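Local structure of glutathione reductase (Bartonella henselae, 3O0H) at residues E389-V394 with L413-E418; E407-K412 with A425-E430. The protein probably catalyses the NADPH-dependent reduction of glutathione disulfide to glutathione, with FAD as its bound cofactor. All coordinates share one frame; numbering follows the deposited sequence.

Contact 1: E389-V394 with L413-E418; sequences EIYRTV and LVVDGE
E389, I390 and Y391 pair with V415, V414 and L413 in the antiparallel sheet of the dimerisation domain. Strand 387-395 here runs beside strand 409-416, and the N-to-C directions of the short segments differ by 161°. E389 and V415 form a hydrogen-bonded pair: E389 N donates to V415 O at 2.9 Å, and V415 N returns a bond to E389 O at 2.8 Å. Y391 and L413 form the next such pair. Its bond from Y391 N to L413 O is almost straight, 174° at the hydrogen, and L413 N donates back to Y391 O at 2.7 Å.

I390 and V414 make the non-hydrogen-bonded pair between them. I390 runs alongside V414 and sets CD1 4.0 Å from each of its methyls, CG1 and CG2. The other face carries E389, Y391, L413 and V415. A chi1 of 174° turns V415 CG1 away from the backbone N, where it meets E389 OE1 at 3.8 Å. This leaves V415 CG2 on the side of the Y391 ring, oblique to it and 3.8 Å from CE2.

The extended E389 chain also brings its carboxylate over G417 CA. R420 forms a salt bridge with E389 OE1 and a hydrogen bond with Y391 OH. These two polar ends therefore share one cation beside the apolar V415, which probably stabilises the carboxylate in its charged form.

Contact 2: E407-K412 with A425-E430; sequences EKMFMK and AHVLGE
The F410 ring has L428 N at its edge, in plane, and H426 O approaches it obliquely. Over one face lies K412 N, two residues on in the same strand, 4.3 Å above the plane of the F410 ring and offset toward the rim. The H426 ring is met obliquely by K412 O. Both rings belong to the beta hairpin of strands 409-416 and 422-428, in the antiparallel sheet of the dimerisation domain.

F410 with L428 and K412 with H426 are hydrogen-bonded pairs. F410 N donates to L428 O at 2.8 Å, and K412 N to H426 O at 2.9 Å. Each is answered by a bond in the reverse direction. M411 and V427 form the non-hydrogen-bonded pair, where V427 CA comes within 3.3 Å of F410 O in a CA-H...O contact.

F410, L428, K412 and H426 share one face, and helix 232-245 packs on F410 and L428. K412 and H426 cross obliquely, with K412 CE 4.2 Å from H426 CD2. K412 NZ makes salt bridges with E378, D233 and D231, which probably keep the lysine charged. H426 NE2 donates to L376 O, and ND1 is hydrogen-bonded to T373 OG1. Held at both nitrogens, the imidazole cannot easily rotate.

On the other face M409 is bent at chi2 (74°) and again at chi3. Its SD lies 3.9 Å from V427 CG1, and CE curls on to the backbone of G429 and E430. Past the last strand pair, one water accepts from E430 N at 3.0 Å and donates to K408 O at 2.7 Å.

In the fold
Contacts 1 and 2 lie about 14 Å apart, centre to centre, in one antiparallel sheet of the dimerisation domain. Strand 409-416 serves both. It has strand 387-395 on one flank and strand 422-428 on the other. Along the chain the segments alternate: 389-394, 407-412, 413-418, 425-430. Helix 398-403 lies between the first two, and a short turn closes the hairpin. The contacts also touch directly. T393 N and M411 O are 2.9 Å apart, a probable hydrogen bond, and V394 packs on F410. Three consecutive strands are thus joined into one continuous sheet. They build its interior, with strand 409-416 at the centre. The second subunit touches neither contact, so they are not part of the subunit interface.

Contact 1: E389-V394 with L413-E418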
ATOM      1  N   GLU B 389       0.487 -20.471  15.394  1.00 22.12           N
ATOM      2  CA  GLU B 389       1.339 -19.417  15.892  1.00 22.51           C
ATOM      3  C   GLU B 389       0.708 -18.099  15.405  1.00 21.08           C
ATOM      4  O   GLU B 389       0.318 -17.976  14.247  1.00 19.28           O
ATOM      5  CB  GLU B 389       2.743 -19.573  15.318  1.00 23.68           C
ATOM      6  CG  GLU B 389       3.531 -20.800  15.831  1.00 28.70           C
ATOM      7  CD  GLU B 389       4.839 -21.005  15.078  1.00 30.13           C
ATOM      8  OE1 GLU B 389       5.067 -20.337  14.046  1.00 33.61           O
ATOM      9  OE2 GLU B 389       5.613 -21.842  15.487  1.00 35.08           O
ATOM     10  N   ILE B 390       0.596 -17.140  16.317  1.00 21.50           N
ATOM     11  CA  ILE B 390       0.004 -15.831  16.024  1.00 19.28           C
ATOM     12  C   ILE B 390       1.076 -14.742  16.142  1.00 18.86           C
ATOM     13  O   ILE B 390       1.738 -14.605  17.188  1.00 21.22           O
ATOM     14  CB  ILE B 390      -1.115 -15.511  17.001  1.00 20.71           C
ATOM     15  CG1 ILE B 390      -2.230 -16.561  16.937  1.00 22.70           C
ATOM     16  CG2 ILE B 390      -1.654 -14.091  16.729  1.00 18.69           C
ATOM     17  CD1 ILE B 390      -2.946 -16.598  15.605  1.00 22.10           C
ATOM     18  N   TYR B 391       1.223 -13.953  15.091  1.00 16.59           N
ATOM     19  CA  TYR B 391       2.146 -12.849  15.076  1.00 17.71           C
ATOM     20  C   TYR B 391       1.287 -11.608  14.899  1.00 17.52           C
ATOM     21  O   TYR B 391       0.689 -11.416  13.838  1.00 17.73           O
ATOM     22  CB  TYR B 391       3.169 -12.967  13.943  1.00 17.93           C
ATOM     23  CG  TYR B 391       4.024 -14.233  14.067  1.00 19.37           C
ATOM     24  CD1 TYR B 391       5.327 -14.179  14.552  1.00 20.59           C
ATOM     25  CD2 TYR B 391       3.524 -15.473  13.646  1.00 18.95           C
ATOM     26  CE1 TYR B 391       6.119 -15.346  14.655  1.00 23.48           C
ATOM     27  CE2 TYR B 391       4.308 -16.658  13.744  1.00 18.45           C
ATOM     28  CZ  TYR B 391       5.595 -16.582  14.246  1.00 21.64           C
ATOM     29  OH  TYR B 391       6.352 -17.713  14.338  1.00 24.59           O
ATOM     30  N   ARG B 392       1.195 -10.834  15.975  1.00 19.11           N
ATOM     31  CA  ARG B 392       0.249  -9.726  16.110  1.00 18.39           C
ATOM     32  C   ARG B 392       0.960  -8.452  16.508  1.00 19.20           C
ATOM     33  O   ARG B 392       1.773  -8.440  17.451  1.00 22.10           O
ATOM     34  CB  ARG B 392      -0.759 -10.091  17.188  1.00 19.17           C
ATOM     35  CG  ARG B 392      -1.947  -9.144  17.346  1.00 21.14           C
ATOM     36  CD  ARG B 392      -2.883  -9.646  18.449  1.00 24.61           C
ATOM     37  NE  ARG B 392      -4.102  -8.841  18.576  1.00 24.79           N
ATOM     38  CZ  ARG B 392      -4.173  -7.659  19.192  1.00 28.93           C
ATOM     39  NH1 ARG B 392      -3.096  -7.114  19.745  1.00 29.27           N
ATOM     40  NH2 ARG B 392      -5.333  -7.010  19.266  1.00 29.57           N
ATOM     41  N   THR B 393       0.637  -7.357  15.818  1.00 18.85           N
ATOM     42  CA  THR B 393       1.183  -6.062  16.199  1.00 20.44           C
ATOM     43  C   THR B 393       0.177  -4.962  15.984  1.00 19.35           C
ATOM     44  O   THR B 393      -0.492  -4.942  14.969  1.00 16.88           O
ATOM     45  CB  THR B 393       2.524  -5.716  15.457  1.00 21.36           C
ATOM     46  OG1 THR B 393       3.052  -4.501  16.012  1.00 22.46           O
ATOM     47  CG2 THR B 393       2.332  -5.560  13.946  1.00 21.85           C
ATOM     48  N   VAL B 394       0.089  -4.047  16.953  1.00 20.21           N
ATOM     49  CA  VAL B 394      -0.712  -2.837  16.824  1.00 20.19           C
ATOM     50  C   VAL B 394       0.304  -1.723  17.084  1.00 20.82           C
ATOM     51  O   VAL B 394       0.972  -1.736  18.106  1.00 21.21           O
ATOM     52  CB  VAL B 394      -1.840  -2.732  17.874  1.00 22.82           C
ATOM     53  CG1 VAL B 394      -2.543  -1.336  17.764  1.00 25.55           C
ATOM     54  CG2 VAL B 394      -2.849  -3.861  17.746  1.00 20.94           C
ATOM     55  N   LEU B 413      -0.488 -12.093  11.480  1.00 14.21           N
ATOM     56  CA  LEU B 413      -0.302 -13.276  10.647  1.00 13.80           C
ATOM     57  C   LEU B 413      -0.655 -14.519  11.462  1.00 13.50           C
ATOM     58  O   LEU B 413      -0.303 -14.645  12.610  1.00 14.25           O
ATOM     59  CB  LEU B 413       1.122 -13.321  10.143  1.00 15.56           C
ATOM     60  CG  LEU B 413       1.597 -12.154   9.287  1.00 15.52           C
ATOM     61  CD1 LEU B 413       3.081 -12.278   8.956  1.00 15.50           C
ATOM     62  CD2 LEU B 413       0.756 -12.047   8.042  1.00 13.27           C
ATOM     63  N   VAL B 414      -1.378 -15.435  10.836  1.00 13.11           N
ATOM     64  CA  VAL B 414      -1.862 -16.617  11.476  1.00 12.89           C
ATOM     65  C   VAL B 414      -1.106 -17.762  10.801  1.00 11.94           C
ATOM     66  O   VAL B 414      -1.148 -17.930   9.586  1.00 13.14           O
ATOM     67  CB  VAL B 414      -3.356 -16.779  11.314  1.00 12.59           C
ATOM     68  CG1 VAL B 414      -3.786 -18.096  11.979  1.00 14.31           C
ATOM     69  CG2 VAL B 414      -4.140 -15.608  11.936  1.00 13.06           C
ATOM     70  N   VAL B 415      -0.400 -18.538  11.586  1.00 14.28           N
ATOM     71  CA  VAL B 415       0.580 -19.478  11.002  1.00 14.36           C
ATOM     72  C   VAL B 415       0.301 -20.918  11.458  1.00 15.40           C
ATOM     73  O   VAL B 415       0.014 -21.145  12.624  1.00 18.49           O
ATOM     74  CB  VAL B 415       2.018 -18.991  11.341  1.00 15.47           C
ATOM     75  CG1 VAL B 415       3.077 -20.006  10.881  1.00 14.42           C
ATOM     76  CG2 VAL B 415       2.256 -17.586  10.710  1.00 13.87           C
ATOM     77  N   ASP B 416       0.378 -21.877  10.533  1.00 16.69           N
ATOM     78  CA  ASP B 416       0.266 -23.282  10.887  1.00 18.61           C
ATOM     79  C   ASP B 416       1.646 -23.659  11.396  1.00 19.39           C
ATOM     80  O   ASP B 416       2.604 -23.676  10.647  1.00 21.27           O
ATOM     81  CB  ASP B 416      -0.172 -24.100   9.660  1.00 19.30           C
ATOM     82  CG  ASP B 416      -0.096 -25.627   9.882  1.00 20.94           C
ATOM     83  OD1 ASP B 416       0.282 -26.064  10.974  1.00 19.72           O
ATOM     84  OD2 ASP B 416      -0.407 -26.358   8.923  1.00 23.47           O
ATOM     85  N   GLY B 417       1.740 -23.933  12.682  1.00 20.87           N
ATOM     86  CA  GLY B 417       3.016 -24.289  13.342  1.00 22.91           C
ATOM     87  C   GLY B 417       3.733 -25.537  12.840  1.00 24.63           C
ATOM     88  O   GLY B 417       4.937 -25.656  12.989  1.00 26.01           O
ATOM     89  N   GLU B 418       3.007 -26.476  12.248  1.00 24.41           N
ATOM     90  CA  GLU B 418       3.640 -27.693  11.757  1.00 26.37           C
ATOM     91  C   GLU B 418       4.222 -27.482  10.381  1.00 24.35           C
ATOM     92  O   GLU B 418       5.321 -27.897  10.151  1.00 25.65           O
ATOM     93  CB  GLU B 418       2.666 -28.861  11.701  1.00 27.21           C
ATOM     94  CG  GLU B 418       2.233 -29.330  13.076  1.00 32.12           C
ATOM     95  CD  GLU B 418       1.078 -30.335  13.013  1.00 37.60           C
ATOM     96  OE1 GLU B 418       0.036 -30.048  12.347  1.00 39.10           O
ATOM     97  OE2 GLU B 418       1.208 -31.387  13.675  1.00 42.58           O
TER

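Contact 2: E407-K412 with A425-E430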
ATOM      1  N   GLU B 407      -5.008   7.112  15.350  1.00 31.66           N
ATOM      2  CA  GLU B 407      -5.075   6.003  14.423  1.00 30.14           C
ATOM      3  C   GLU B 407      -3.848   5.116  14.569  1.00 27.66           C
ATOM      4  O   GLU B 407      -2.696   5.604  14.585  1.00 27.62           O
ATOM      5  CB  GLU B 407      -5.221   6.514  12.995  1.00 31.05           C
ATOM      6  CG  GLU B 407      -6.502   7.324  12.733  1.00 35.08           C
ATOM      7  CD  GLU B 407      -6.567   7.850  11.298  1.00 39.30           C
ATOM      8  OE1 GLU B 407      -5.870   7.279  10.419  1.00 42.14           O
ATOM      9  OE2 GLU B 407      -7.312   8.811  11.048  1.00 43.89           O
ATOM     10  N   LYS B 408      -4.127   3.825  14.725  1.00 26.50           N
ATOM     11  CA  LYS B 408      -3.130   2.754  14.786  1.00 25.17           C
ATOM     12  C   LYS B 408      -3.112   1.976  13.481  1.00 22.65           C
ATOM     13  O   LYS B 408      -3.976   2.178  12.601  1.00 23.03           O
ATOM     14  CB  LYS B 408      -3.477   1.752  15.897  1.00 26.29           C
ATOM     15  CG  LYS B 408      -3.742   2.352  17.277  1.00 31.80           C
ATOM     16  CD  LYS B 408      -2.456   2.830  17.944  1.00 35.87           C
ATOM     17  CE  LYS B 408      -2.689   3.111  19.434  1.00 40.06           C
ATOM     18  NZ  LYS B 408      -1.646   4.025  19.951  1.00 41.65           N
ATOM     19  N   MET B 409      -2.121   1.094  13.361  1.00 19.23           N
ATOM     20  CA  MET B 409      -2.084   0.088  12.316  1.00 18.10           C
ATOM     21  C   MET B 409      -2.062  -1.230  13.061  1.00 16.80           C
ATOM     22  O   MET B 409      -1.309  -1.390  14.042  1.00 15.14           O
ATOM     23  CB  MET B 409      -0.819   0.185  11.459  1.00 18.28           C
ATOM     24  CG  MET B 409      -0.639  -1.014  10.445  1.00 20.50           C
ATOM     25  SD  MET B 409      -1.730  -0.987   9.007  1.00 29.33           S
ATOM     26  CE  MET B 409      -1.878   0.772   8.906  1.00 18.95           C
ATOM     27  N   PHE B 410      -2.892  -2.145  12.603  1.00 15.71           N
ATOM     28  CA  PHE B 410      -2.961  -3.496  13.153  1.00 15.35           C
ATOM     29  C   PHE B 410      -2.584  -4.506  12.073  1.00 14.85           C
ATOM     30  O   PHE B 410      -3.105  -4.438  10.966  1.00 14.74           O
ATOM     31  CB  PHE B 410      -4.372  -3.743  13.627  1.00 16.30           C
ATOM     32  CG  PHE B 410      -4.648  -5.166  13.888  1.00 15.90           C
ATOM     33  CD1 PHE B 410      -4.253  -5.738  15.091  1.00 16.77           C
ATOM     34  CD2 PHE B 410      -5.266  -5.958  12.914  1.00 17.70           C
ATOM     35  CE1 PHE B 410      -4.473  -7.054  15.354  1.00 16.87           C
ATOM     36  CE2 PHE B 410      -5.520  -7.315  13.172  1.00 17.76           C
ATOM     37  CZ  PHE B 410      -5.104  -7.858  14.384  1.00 17.46           C
ATOM     38  N   MET B 411      -1.669  -5.421  12.360  1.00 14.37           N
ATOM     39  CA  MET B 411      -1.303  -6.474  11.397  1.00 14.56           C
ATOM     40  C   MET B 411      -1.213  -7.791  12.166  1.00 14.40           C
ATOM     41  O   MET B 411      -0.626  -7.849  13.272  1.00 15.66           O
ATOM     42  CB  MET B 411       0.042  -6.197  10.736  1.00 13.59           C
ATOM     43  CG  MET B 411       0.044  -4.998   9.791  1.00 17.72           C
ATOM     44  SD  MET B 411       1.725  -4.450   9.289  1.00 20.08           S
ATOM     45  CE  MET B 411       1.324  -3.221   8.048  1.00 20.28           C
ATOM     46  N   LYS B 412      -1.801  -8.843  11.617  1.00 13.96           N
ATOM     47  CA  LYS B 412      -1.716 -10.139  12.283  1.00 13.66           C
ATOM     48  C   LYS B 412      -1.491 -11.245  11.253  1.00 13.31           C
ATOM     49  O   LYS B 412      -2.161 -11.299  10.243  1.00 14.17           O
ATOM     50  CB  LYS B 412      -2.951 -10.374  13.135  1.00 14.09           C
ATOM     51  CG  LYS B 412      -2.948 -11.693  13.856  1.00 15.14           C
ATOM     52  CD  LYS B 412      -4.029 -11.794  14.911  1.00 16.69           C
ATOM     53  CE  LYS B 412      -5.386 -12.111  14.318  1.00 18.40           C
ATOM     54  NZ  LYS B 412      -6.521 -12.101  15.292  1.00 15.05           N
ATOM     55  N   ALA B 425      -4.010 -13.699   7.127  1.00 12.43           N
ATOM     56  CA  ALA B 425      -3.387 -12.399   7.320  1.00 12.18           C
ATOM     57  C   ALA B 425      -4.508 -11.349   7.351  1.00 12.07           C
ATOM     58  O   ALA B 425      -5.394 -11.335   6.474  1.00 10.89           O
ATOM     59  CB  ALA B 425      -2.363 -12.074   6.178  1.00 10.28           C
ATOM     60  N   HIS B 426      -4.412 -10.467   8.349  1.00 11.82           N
ATOM     61  CA  HIS B 426      -5.466  -9.520   8.724  1.00 12.19           C
ATOM     62  C   HIS B 426      -4.862  -8.170   9.053  1.00 11.96           C
ATOM     63  O   HIS B 426      -3.903  -8.096   9.808  1.00 12.60           O
ATOM     64  CB  HIS B 426      -6.247 -10.078   9.915  1.00 11.84           C
ATOM     65  CG  HIS B 426      -6.616 -11.506   9.726  1.00 13.90           C
ATOM     66  ND1 HIS B 426      -7.573 -11.908   8.816  1.00 13.93           N
ATOM     67  CD2 HIS B 426      -6.075 -12.640  10.239  1.00 12.23           C
ATOM     68  CE1 HIS B 426      -7.630 -13.228   8.812  1.00 15.34           C
ATOM     69  NE2 HIS B 426      -6.750 -13.696   9.688  1.00 13.03           N
ATOM     70  N   VAL B 427      -5.416  -7.104   8.473  1.00 11.87           N
ATOM     71  CA  VAL B 427      -4.813  -5.790   8.524  1.00 11.90           C
ATOM     72  C   VAL B 427      -5.938  -4.793   8.761  1.00 12.40           C
ATOM     73  O   VAL B 427      -7.011  -4.889   8.147  1.00 11.83           O
ATOM     74  CB  VAL B 427      -4.071  -5.445   7.229  1.00 11.31           C
ATOM     75  CG1 VAL B 427      -3.377  -4.052   7.282  1.00 12.21           C
ATOM     76  CG2 VAL B 427      -3.037  -6.502   6.833  1.00 13.00           C
ATOM     77  N   LEU B 428      -5.691  -3.848   9.646  1.00 12.60           N
ATOM     78  CA  LEU B 428      -6.605  -2.748   9.872  1.00 13.65           C
ATOM     79  C   LEU B 428      -5.803  -1.485  10.016  1.00 14.43           C
ATOM     80  O   LEU B 428      -4.875  -1.457  10.810  1.00 17.72           O
ATOM     81  CB  LEU B 428      -7.469  -3.020  11.092  1.00 14.11           C
ATOM     82  CG  LEU B 428      -8.310  -1.819  11.539  1.00 14.42           C
ATOM     83  CD1 LEU B 428      -9.608  -2.332  12.089  1.00 17.72           C
ATOM     84  CD2 LEU B 428      -7.576  -0.934  12.537  1.00 17.86           C
ATOM     85  N   GLY B 429      -6.204  -0.428   9.298  1.00 13.85           N
ATOM     86  CA  GLY B 429      -5.528   0.833   9.269  1.00 14.43           C
ATOM     87  C   GLY B 429      -5.338   1.286   7.824  1.00 14.78           C
ATOM     88  O   GLY B 429      -5.925   0.743   6.866  1.00 12.21           O
ATOM     89  N   GLU B 430      -4.492   2.276   7.674  1.00 15.98           N
ATOM     90  CA  GLU B 430      -4.358   2.988   6.402  1.00 18.45           C
ATOM     91  C   GLU B 430      -3.946   2.036   5.235  1.00 16.55           C
ATOM     92  O   GLU B 430      -2.967   1.281   5.345  1.00 15.84           O
ATOM     93  CB  GLU B 430      -3.363   4.154   6.622  1.00 20.23           C
ATOM     94  CG  GLU B 430      -2.820   4.794   5.375  1.00 26.26           C
ATOM     95  CD  GLU B 430      -2.063   6.061   5.682  1.00 32.08           C
ATOM     96  OE1 GLU B 430      -2.384   6.702   6.726  1.00 35.92           O
ATOM     97  OE2 GLU B 430      -1.137   6.390   4.891  1.00 40.28           O
TER
HETATM   98  O   HOH W   1      -3.631   3.487  10.243  1.00 15.77           O